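Local coordinates for protein probable glutathione reductase (Sinorhizobium meliloti, PDB 4DNA) that probably catalyses the NADPH-dependent reduction of glutathione disulfide to glutathione, with one FAD bound to each subunit of a homodimer, at residues F9-G14 and N121-L126; I137-G142 and N271-E276; S294-S297 and Y302-G305. All coordinates share one frame; numbering follows the deposited sequence.

Contact 1: residues F9-G14 and N121-L126; sequences FVIGGG and NTVKLL. With FAD (flavin-adenine dinucleotide), chain C.
The ring of Phe9 takes a methyl of Val123 on one face and a methyl of Leu125 at its far end. The first of these is a CH-pi contact: Val123 CG1 stands over the face, 4.2 Å from the centroid of the Phe9 ring and 18° off its normal, displaced toward the CE1 side. The second methyl, Val123 CG2, lies by the root of the ring, 4.0 Å from Phe9 CG. With CG of Phe9 set anti to the backbone N (chi1 -160°), the ring leans out of its own strand toward the strand facing it.

The remaining contacts between the segments are plain apolar ones. Leu125 reaches Phe9 by one branch, CD2 approaching CZ to 3.6 Å from an oblique direction. Ile11 touches the same valine more lightly, its CD1 being 4.4 Å from Val123 CG1. No hydrogen bond crosses between the segments.

Contacts with the cofactor form the third group. Ile11 splits its two arms: CD1 goes to Val123, while CG2 sits 3.6 Å from FAD N1A, above the adenine plane. Beyond it the chain turns through Gly12-Gly14, which fits the GxGxxG fingerprint of a Rossmann-type FAD site; Gly12 CA comes 3.2 Å from FAD O4B. A side chain here would probably crowd the ribose, and the positive phi of Gly12 itself favours glycine.

Strands 9-11 and 122-125 run at 54° to each other, their axes 9.4 Å apart, and belong to different sheets. Strand 6-11 lies between 31-35 and 137-139 in the parallel sheet and leads through Gly14, an N-cap, into helix 15-25. Strand 122-125 is the middle one of a small antiparallel sheet whose neighbours, 115-117 and 130-134, bring Ala115 and Ala134 against Phe9.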
loop_
_atom_site.group_PDB
_atom_site.type_symbol
_atom_site.label_atom_id
_atom_site.label_comp_id
_atom_site.label_asym_id
_atom_site.label_seq_id
_atom_site.Cartn_x
_atom_site.Cartn_y
_atom_site.Cartn_z
ATOM N N PHE A 9 2.014 13.678 38.041
ATOM C CA PHE A 9 0.600 13.528 37.718
ATOM C C PHE A 9 0.348 13.856 36.249
ATOM O O PHE A 9 0.859 14.851 35.732
ATOM C CB PHE A 9 -0.292 14.387 38.622
ATOM C CG PHE A 9 -1.722 13.922 38.662
ATOM C CD1 PHE A 9 -2.608 14.248 37.633
ATOM C CD2 PHE A 9 -2.178 13.141 39.708
ATOM C CE1 PHE A 9 -3.919 13.811 37.658
ATOM C CE2 PHE A 9 -3.488 12.704 39.740
ATOM C CZ PHE A 9 -4.359 13.038 38.714
ATOM N N VAL A 10 -0.434 12.997 35.598
ATOM C CA VAL A 10 -0.818 13.142 34.197
ATOM C C VAL A 10 -2.332 13.340 34.130
ATOM O O VAL A 10 -3.091 12.449 34.513
ATOM C CB VAL A 10 -0.451 11.875 33.386
ATOM C CG1 VAL A 10 -1.011 11.944 31.979
ATOM C CG2 VAL A 10 1.048 11.672 33.332
ATOM N N ILE A 11 -2.777 14.496 33.656
ATOM C CA ILE A 11 -4.203 14.718 33.479
ATOM C C ILE A 11 -4.614 14.388 32.052
ATOM O O ILE A 11 -4.212 15.078 31.115
ATOM C CB ILE A 11 -4.628 16.166 33.779
ATOM C CG1 ILE A 11 -4.057 16.645 35.111
ATOM C CG2 ILE A 11 -6.143 16.261 33.803
ATOM C CD1 ILE A 11 -4.267 18.126 35.374
ATOM N N GLY A 12 -5.426 13.346 31.896
ATOM C CA GLY A 12 -5.950 12.953 30.586
ATOM C C GLY A 12 -5.411 11.612 30.136
ATOM O O GLY A 12 -4.201 11.432 30.059
ATOM N N GLY A 13 -6.303 10.667 29.841
ATOM C CA GLY A 13 -5.899 9.301 29.537
ATOM C C GLY A 13 -5.991 8.940 28.074
ATOM O O GLY A 13 -6.326 7.809 27.722
ATOM N N GLY A 14 -5.712 9.907 27.213
ATOM C CA GLY A 14 -5.666 9.651 25.789
ATOM C C GLY A 14 -4.263 9.259 25.373
ATOM O O GLY A 14 -3.435 8.889 26.209
ATOM N N ASN A 121 1.507 22.854 41.858
ATOM C CA ASN A 121 2.028 21.500 42.079
ATOM C C ASN A 121 0.967 20.622 42.727
ATOM O O ASN A 121 1.268 19.529 43.192
ATOM C CB ASN A 121 3.263 21.507 42.978
ATOM C CG ASN A 121 3.988 22.835 42.977
ATOM O OD1 ASN A 121 3.458 23.850 43.438
ATOM N ND2 ASN A 121 5.217 22.833 42.477
ATOM N N THR A 122 -0.271 21.113 42.745
ATOM C CA THR A 122 -1.383 20.462 43.438
ATOM C C THR A 122 -2.573 20.208 42.507
ATOM O O THR A 122 -3.047 21.114 41.821
ATOM C CB THR A 122 -1.869 21.322 44.622
ATOM O OG1 THR A 122 -0.745 21.911 45.287
ATOM C CG2 THR A 122 -2.650 20.480 45.606
ATOM N N VAL A 123 -3.059 18.973 42.501
ATOM C CA VAL A 123 -4.139 18.571 41.608
ATOM C C VAL A 123 -5.321 18.099 42.437
ATOM O O VAL A 123 -5.151 17.257 43.319
ATOM C CB VAL A 123 -3.709 17.404 40.685
ATOM C CG1 VAL A 123 -4.764 17.151 39.620
ATOM C CG2 VAL A 123 -2.358 17.673 40.040
ATOM N N LYS A 124 -6.514 18.627 42.155
ATOM C CA LYS A 124 -7.737 18.122 42.799
ATOM C C LYS A 124 -8.461 17.083 41.944
ATOM O O LYS A 124 -8.501 17.186 40.713
ATOM C CB LYS A 124 -8.684 19.250 43.253
ATOM C CG LYS A 124 -9.319 20.091 42.151
ATOM C CD LYS A 124 -10.266 21.127 42.749
ATOM C CE LYS A 124 -10.701 22.174 41.726
ATOM N NZ LYS A 124 -11.461 23.291 42.365
ATOM N N LEU A 125 -9.022 16.085 42.621
ATOM C CA LEU A 125 -9.676 14.954 41.980
ATOM C C LEU A 125 -11.149 14.951 42.361
ATOM O O LEU A 125 -11.495 14.574 43.475
ATOM C CB LEU A 125 -9.036 13.653 42.462
ATOM C CG LEU A 125 -7.506 13.556 42.542
ATOM C CD1 LEU A 125 -7.052 12.595 43.644
ATOM C CD2 LEU A 125 -6.931 13.167 41.185
ATOM N N LEU A 126 -12.014 15.355 41.439
ATOM C CA LEU A 126 -13.413 15.616 41.783
ATOM C C LEU A 126 -14.161 14.410 42.338
ATOM O O LEU A 126 -14.837 14.534 43.355
ATOM C CB LEU A 126 -14.179 16.260 40.616
ATOM C CG LEU A 126 -13.648 17.601 40.074
ATOM C CD1 LEU A 126 -14.739 18.337 39.309
ATOM C CD2 LEU A 126 -13.060 18.498 41.163
HETATM P PA FAD C . -7.070 12.622 23.608
HETATM O O1A FAD C . -8.029 13.653 23.038
HETATM O O2A FAD C . -6.739 11.334 22.886
HETATM O O5B FAD C . -7.571 12.208 25.077
HETATM C C5B FAD C . -7.311 13.000 26.243
HETATM C C4B FAD C . -8.196 12.425 27.338
HETATM O O4B FAD C . -8.287 13.274 28.480
HETATM C C3B FAD C . -9.606 12.236 26.813
HETATM O O3B FAD C . -9.953 10.849 26.935
HETATM C C2B FAD C . -10.458 13.153 27.668
HETATM O O2B FAD C . -11.747 12.591 27.915
HETATM C C1B FAD C . -9.639 13.297 28.943
HETATM N N9A FAD C . -9.857 14.571 29.668
HETATM C C8A FAD C . -10.168 15.745 29.087
HETATM N N7A FAD C . -10.277 16.749 29.991
HETATM C C5A FAD C . -10.021 16.206 31.186
HETATM C C6A FAD C . -9.971 16.737 32.558
HETATM N N6A FAD C . -10.242 18.052 32.741
HETATM N N1A FAD C . -9.664 15.872 33.561
HETATM C C2A FAD C . -9.416 14.563 33.313
HETATM N N3A FAD C . -9.446 14.015 32.076
HETATM C C4A FAD C . -9.739 14.774 30.985
HETATM N N1 FAD C . -5.363 11.135 14.226
HETATM C C2 FAD C . -4.575 10.401 13.407
HETATM O O2 FAD C . -3.334 10.451 13.549
HETATM N N3 FAD C . -5.093 9.620 12.442
HETATM C C4 FAD C . -6.418 9.510 12.217
HETATM O O4 FAD C . -6.855 8.759 11.311
HETATM C C4X FAD C . -7.344 10.294 13.073
HETATM N N5 FAD C . -8.685 10.237 12.917
HETATM C C5X FAD C . -9.496 10.966 13.730
HETATM C C6 FAD C . -10.881 10.909 13.568
HETATM C C7 FAD C . -11.724 11.662 14.392
HETATM C C7M FAD C . -13.213 11.562 14.178
HETATM C C8 FAD C . -11.144 12.525 15.469
HETATM C C8M FAD C . -12.000 13.346 16.396
HETATM C C9 FAD C . -9.767 12.586 15.630
HETATM C C9A FAD C . -8.924 11.845 14.804
HETATM N N10 FAD C . -7.528 11.913 14.981
HETATM C C10 FAD C . -6.712 11.139 14.121
HETATM C "C1'" FAD C . -6.966 12.780 16.032
HETATM C "C2'" FAD C . -6.529 12.022 17.277
HETATM O "O2'" FAD C . -7.627 11.254 17.780
HETATM C "C3'" FAD C . -5.995 12.990 18.335
HETATM O "O3'" FAD C . -5.045 13.857 17.704
HETATM C "C4'" FAD C . -5.321 12.284 19.512
HETATM O "O4'" FAD C . -6.301 11.538 20.246
HETATM C "C5'" FAD C . -4.653 13.282 20.442
HETATM O "O5'" FAD C . -4.710 12.774 21.773
HETATM P P FAD C . -4.445 13.672 23.091
HETATM O O1P FAD C . -3.229 13.136 23.823
HETATM O O2P FAD C . -4.530 15.138 22.739
HETATM O O3P FAD C . -5.696 13.341 24.043
#

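Contact 2: residues I137-G142 and N271-E276; sequences IVIAVG and NGLGLE. With FAD (flavin-adenine dinucleotide), chain C.
Leu273 rests one methyl, CD2, against Ile139 and Val141 together, and turns the other toward the adenine amino group of FAD. Its CG is anti to the backbone N (chi1 179°), an extended setting that carries both branches away from the loop and toward strand 137-139. There CD2 lies 4.2 Å from Ile139 CG2 and 4.3 Å from Val141 CG2, and the side chains of Leu273 and Ile139 pass each other in opposite directions. The sister methyl, Leu273 CD1, comes 3.3 Å from that amino group, FAD N6A.

Ile139 meets two leucines with its two arms. With CG1 anti to the carbonyl carbon (chi1 -64°), CG2 falls anti to the backbone N and meets Leu273, whereas CD1, at the end of the long arm, touches Leu275 CD2 at 4.2 Å. The CB of Leu275 does not aim at the strand; the CD2 branch, further out, is what reaches it. Leu117 of the small antiparallel sheet packs against both Ile139 and Leu275.

Val141 sets its two methyls over one face of the adenine. Its CG2 lies 3.5 Å from FAD N7A and equally near C5A, above the ring plane on the side also used by Ile11, and CG1 rests near N7A too. Next in the chain, Gly142 has a positive phi and no side chain, and its CA can approach the pyrophosphate, 3.5 Å from FAD O2P.

The polar partners lie outside this pair of segments: Arg114 bonds to Gly272 O and Asn269 to Val141 O. Across the contact itself only methyls meet, a wholly apolar chemistry, consistent with these residues holding the adenine by shape and dispersion, while hydrogen bonds to FAD come from other residues, among them Glu35 and Thr42.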
loop_
_atom_site.group_PDB
_atom_site.type_symbol
_atom_site.label_atom_id
_atom_site.label_comp_id
_atom_site.label_asym_id
_atom_site.label_seq_id
_atom_site.Cartn_x
_atom_site.Cartn_y
_atom_site.Cartn_z
ATOM N N ILE A 137 3.765 17.986 36.366
ATOM C CA ILE A 137 2.426 17.642 35.873
ATOM C C ILE A 137 2.365 17.720 34.357
ATOM O O ILE A 137 2.955 18.613 33.757
ATOM C CB ILE A 137 1.316 18.508 36.504
ATOM C CG1 ILE A 137 1.281 18.289 38.023
ATOM C CG2 ILE A 137 -0.040 18.158 35.903
ATOM C CD1 ILE A 137 0.864 19.496 38.840
ATOM N N VAL A 138 1.666 16.768 33.750
ATOM C CA VAL A 138 1.440 16.780 32.318
ATOM C C VAL A 138 -0.042 16.936 32.010
ATOM O O VAL A 138 -0.867 16.177 32.497
ATOM C CB VAL A 138 1.989 15.508 31.664
ATOM C CG1 VAL A 138 1.517 15.399 30.220
ATOM C CG2 VAL A 138 3.504 15.509 31.743
ATOM N N ILE A 139 -0.371 17.929 31.206
ATOM C CA ILE A 139 -1.747 18.167 30.821
ATOM C C ILE A 139 -1.987 17.627 29.399
ATOM O O ILE A 139 -1.805 18.336 28.405
ATOM C CB ILE A 139 -2.090 19.666 30.941
ATOM C CG1 ILE A 139 -1.988 20.096 32.391
ATOM C CG2 ILE A 139 -3.489 19.958 30.434
ATOM C CD1 ILE A 139 -1.976 21.595 32.559
ATOM N N ALA A 140 -2.382 16.363 29.320
ATOM C CA ALA A 140 -2.635 15.708 28.043
ATOM C C ALA A 140 -4.127 15.486 27.883
ATOM O O ALA A 140 -4.612 14.362 27.740
ATOM C CB ALA A 140 -1.876 14.402 27.960
ATOM N N VAL A 141 -4.839 16.599 27.886
ATOM C CA VAL A 141 -6.281 16.643 28.064
ATOM C C VAL A 141 -7.070 16.551 26.746
ATOM O O VAL A 141 -8.253 16.198 26.744
ATOM C CB VAL A 141 -6.615 17.908 28.900
ATOM C CG1 VAL A 141 -7.695 18.768 28.283
ATOM C CG2 VAL A 141 -6.921 17.536 30.339
ATOM N N GLY A 142 -6.408 16.861 25.630
ATOM C CA GLY A 142 -7.059 16.886 24.323
ATOM C C GLY A 142 -8.193 17.894 24.213
ATOM O O GLY A 142 -8.464 18.641 25.157
ATOM N N ASN A 271 -11.643 24.967 29.555
ATOM C CA ASN A 271 -12.603 25.627 30.436
ATOM C C ASN A 271 -12.763 24.941 31.780
ATOM O O ASN A 271 -12.927 23.719 31.853
ATOM C CB ASN A 271 -13.961 25.764 29.742
ATOM C CG ASN A 271 -13.993 26.925 28.772
ATOM O OD1 ASN A 271 -13.677 28.065 29.137
ATOM N ND2 ASN A 271 -14.360 26.648 27.530
ATOM N N GLY A 272 -12.706 25.742 32.841
ATOM C CA GLY A 272 -12.828 25.241 34.207
ATOM C C GLY A 272 -11.943 24.035 34.451
ATOM O O GLY A 272 -12.390 23.035 35.014
ATOM N N LEU A 273 -10.694 24.129 33.994
ATOM C CA LEU A 273 -9.673 23.118 34.257
ATOM C C LEU A 273 -8.737 23.606 35.360
ATOM O O LEU A 273 -7.847 22.877 35.799
ATOM C CB LEU A 273 -8.895 22.798 32.977
ATOM C CG LEU A 273 -7.741 21.782 33.017
ATOM C CD1 LEU A 273 -8.161 20.445 33.601
ATOM C CD2 LEU A 273 -7.152 21.581 31.632
ATOM N N GLY A 274 -8.957 24.840 35.812
ATOM C CA GLY A 274 -8.177 25.421 36.893
ATOM C C GLY A 274 -6.865 26.017 36.417
ATOM O O GLY A 274 -5.966 26.276 37.225
ATOM N N LEU A 275 -6.758 26.247 35.108
ATOM C CA LEU A 275 -5.543 26.802 34.493
ATOM C C LEU A 275 -5.204 28.181 35.025
ATOM O O LEU A 275 -4.059 28.455 35.366
ATOM C CB LEU A 275 -5.681 26.878 32.968
ATOM C CG LEU A 275 -5.955 25.602 32.178
ATOM C CD1 LEU A 275 -5.832 25.911 30.697
ATOM C CD2 LEU A 275 -4.998 24.491 32.580
ATOM N N GLU A 276 -6.220 29.033 35.073
ATOM C CA GLU A 276 -6.116 30.423 35.516
ATOM C C GLU A 276 -5.532 30.521 36.925
ATOM O O GLU A 276 -4.609 31.285 37.163
ATOM C CB GLU A 276 -7.493 31.095 35.421
ATOM C CG GLU A 276 -8.688 30.157 35.691
ATOM C CD GLU A 276 -9.083 29.247 34.511
ATOM O OE1 GLU A 276 -8.751 29.560 33.346
ATOM O OE2 GLU A 276 -9.747 28.205 34.751
HETATM P PA FAD C . -7.070 12.622 23.608
HETATM O O1A FAD C . -8.029 13.653 23.038
HETATM O O2A FAD C . -6.739 11.334 22.886
HETATM O O5B FAD C . -7.571 12.208 25.077
HETATM C C5B FAD C . -7.311 13.000 26.243
HETATM C C4B FAD C . -8.196 12.425 27.338
HETATM O O4B FAD C . -8.287 13.274 28.480
HETATM C C3B FAD C . -9.606 12.236 26.813
HETATM O O3B FAD C . -9.953 10.849 26.935
HETATM C C2B FAD C . -10.458 13.153 27.668
HETATM O O2B FAD C . -11.747 12.591 27.915
HETATM C C1B FAD C . -9.639 13.297 28.943
HETATM N N9A FAD C . -9.857 14.571 29.668
HETATM C C8A FAD C . -10.168 15.745 29.087
HETATM N N7A FAD C . -10.277 16.749 29.991
HETATM C C5A FAD C . -10.021 16.206 31.186
HETATM C C6A FAD C . -9.971 16.737 32.558
HETATM N N6A FAD C . -10.242 18.052 32.741
HETATM N N1A FAD C . -9.664 15.872 33.561
HETATM C C2A FAD C . -9.416 14.563 33.313
HETATM N N3A FAD C . -9.446 14.015 32.076
HETATM C C4A FAD C . -9.739 14.774 30.985
HETATM N N1 FAD C . -5.363 11.135 14.226
HETATM C C2 FAD C . -4.575 10.401 13.407
HETATM O O2 FAD C . -3.334 10.451 13.549
HETATM N N3 FAD C . -5.093 9.620 12.442
HETATM C C4 FAD C . -6.418 9.510 12.217
HETATM O O4 FAD C . -6.855 8.759 11.311
HETATM C C4X FAD C . -7.344 10.294 13.073
HETATM N N5 FAD C . -8.685 10.237 12.917
HETATM C C5X FAD C . -9.496 10.966 13.730
HETATM C C6 FAD C . -10.881 10.909 13.568
HETATM C C7 FAD C . -11.724 11.662 14.392
HETATM C C7M FAD C . -13.213 11.562 14.178
HETATM C C8 FAD C . -11.144 12.525 15.469
HETATM C C8M FAD C . -12.000 13.346 16.396
HETATM C C9 FAD C . -9.767 12.586 15.630
HETATM C C9A FAD C . -8.924 11.845 14.804
HETATM N N10 FAD C . -7.528 11.913 14.981
HETATM C C10 FAD C . -6.712 11.139 14.121
HETATM C "C1'" FAD C . -6.966 12.780 16.032
HETATM C "C2'" FAD C . -6.529 12.022 17.277
HETATM O "O2'" FAD C . -7.627 11.254 17.780
HETATM C "C3'" FAD C . -5.995 12.990 18.335
HETATM O "O3'" FAD C . -5.045 13.857 17.704
HETATM C "C4'" FAD C . -5.321 12.284 19.512
HETATM O "O4'" FAD C . -6.301 11.538 20.246
HETATM C "C5'" FAD C . -4.653 13.282 20.442
HETATM O "O5'" FAD C . -4.710 12.774 21.773
HETATM P P FAD C . -4.445 13.672 23.091
HETATM O O1P FAD C . -3.229 13.136 23.823
HETATM O O2P FAD C . -4.530 15.138 22.739
HETATM O O3P FAD C . -5.696 13.341 24.043
#

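Contact 3: residues S294-S297 and Y302-G305; sequences SRTS and YALG
Tyr302 runs beside the backbone of Ser294 and then beside the side chain of Arg295. Its first atom, CB, is 3.2 Å from Ser294 O. At CG the same carbonyl oxygen is still near, and at CD2 it lies 3.4 Å away, approaching the ring obliquely. CG stands anti to the carbonyl carbon of Tyr302 (chi1 -61°), which lays the ring alongside Ser294 and Arg295. One step on, CE2 meets Arg295 CG at 3.7 Å; the guanidinium beyond turns off, its plane 41° from the ring, and is paired with Asp291. At the tip, OH is hydrogen-bonded to Glu328, and Phe324 packs edge-to-face with the ring, both from helix 314-329. A serine in its place would probably leave Glu328 without the phenolic partner, and Phe324 and the CG of Arg295 without the ring they pack on.

The backbones are joined by one hydrogen bond, Ala303 N to Ser294 O at 2.8 Å. It accompanies a single beta bridge between Arg295 and Tyr302. Thr296 adds an apolar touch, CG2 lying 3.8 Å from Ala303 CB, while its OG1 is hydrogen-bonded to Ile301 O and Thr298 N, within the turn.

Strand 301-303, an edge strand of the parallel sheet within this chain, thus folds back beside the loop residues 294-297 that precede it, in the Rossmann-type FAD domain. The sequence Tyr-Ala-Leu-Gly with the following Asp306, which binds FAD, matches the second FAD fingerprint of the pyridine nucleotide-disulfide oxidoreductases.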
loop_
_atom_site.group_PDB
_atom_site.type_symbol
_atom_site.label_atom_id
_atom_site.label_comp_id
_atom_site.label_asym_id
_atom_site.label_seq_id
_atom_site.Cartn_x
_atom_site.Cartn_y
_atom_site.Cartn_z
ATOM N N SER A 294 7.243 21.335 25.215
ATOM C CA SER A 294 5.954 21.126 25.884
ATOM C C SER A 294 5.801 21.843 27.240
ATOM O O SER A 294 4.899 21.546 28.012
ATOM C CB SER A 294 5.643 19.619 25.992
ATOM O OG SER A 294 5.830 18.940 24.747
ATOM N N ARG A 295 6.670 22.809 27.513
ATOM C CA ARG A 295 6.583 23.585 28.744
ATOM C C ARG A 295 5.492 24.628 28.640
ATOM O O ARG A 295 5.497 25.452 27.727
ATOM C CB ARG A 295 7.904 24.289 29.044
ATOM C CG ARG A 295 9.046 23.392 29.475
ATOM C CD ARG A 295 10.314 23.854 28.782
ATOM N NE ARG A 295 11.178 24.658 29.640
ATOM C CZ ARG A 295 11.991 25.616 29.204
ATOM N NH1 ARG A 295 12.036 25.933 27.916
ATOM N NH2 ARG A 295 12.759 26.276 30.067
ATOM N N THR A 296 4.561 24.575 29.584
ATOM C CA THR A 296 3.564 25.621 29.760
ATOM C C THR A 296 4.279 26.832 30.320
ATOM O O THR A 296 5.491 26.800 30.538
ATOM C CB THR A 296 2.468 25.230 30.775
ATOM O OG1 THR A 296 3.013 25.251 32.101
ATOM C CG2 THR A 296 1.896 23.865 30.474
ATOM N N SER A 297 3.520 27.888 30.581
ATOM C CA SER A 297 4.081 29.089 31.159
ATOM C C SER A 297 4.294 28.949 32.669
ATOM O O SER A 297 4.841 29.844 33.303
ATOM C CB SER A 297 3.203 30.292 30.833
ATOM O OG SER A 297 1.971 30.184 31.512
ATOM N N TYR A 302 3.749 20.712 32.159
ATOM C CA TYR A 302 3.819 20.540 30.706
ATOM C C TYR A 302 2.456 20.277 30.080
ATOM O O TYR A 302 1.533 19.769 30.734
ATOM C CB TYR A 302 4.707 19.365 30.342
ATOM C CG TYR A 302 6.144 19.470 30.770
ATOM C CD1 TYR A 302 6.517 19.262 32.106
ATOM C CD2 TYR A 302 7.143 19.709 29.832
ATOM C CE1 TYR A 302 7.845 19.321 32.494
ATOM C CE2 TYR A 302 8.475 19.772 30.211
ATOM C CZ TYR A 302 8.823 19.576 31.539
ATOM O OH TYR A 302 10.151 19.634 31.910
ATOM N N ALA A 303 2.363 20.614 28.797
ATOM C CA ALA A 303 1.177 20.361 27.989
ATOM C C ALA A 303 1.562 19.728 26.647
ATOM O O ALA A 303 2.539 20.134 26.023
ATOM C CB ALA A 303 0.407 21.652 27.766
ATOM N N LEU A 304 0.786 18.735 26.211
ATOM C CA LEU A 304 1.040 18.020 24.961
ATOM C C LEU A 304 -0.244 17.379 24.447
ATOM O O LEU A 304 -1.182 17.146 25.212
ATOM C CB LEU A 304 2.153 16.972 25.141
ATOM C CG LEU A 304 2.057 15.971 26.298
ATOM C CD1 LEU A 304 1.408 14.693 25.809
ATOM C CD2 LEU A 304 3.419 15.668 26.900
ATOM N N GLY A 305 -0.286 17.095 23.150
ATOM C CA GLY A 305 -1.485 16.542 22.534
ATOM C C GLY A 305 -2.323 17.618 21.874
ATOM O O GLY A 305 -1.844 18.740 21.640
#

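Overall arrangement
The three contacts step across one parallel sheet, through strands 6-11, 137-139 and 301-303. Contacts 1 and 2, with centres about 8 Å apart, are joined by probable backbone hydrogen bonds, Ile11 N to Val138 O at 2.8 Å and Ala140 N to Ile11 O at 2.9 Å. Contacts 2 and 3, centres about 10 Å apart, are joined likewise by Ile139 N to Tyr302 O at 2.7 Å, while Leu304 packs on Val138 and Ala140. Contacts 1 and 3 do not touch, their nearest atoms being about 7 Å apart. All three supply FAD-pocket residues: Ile11, Val141 and Leu273 border the adenine, and Gly305 lines the pocket beside Asp306.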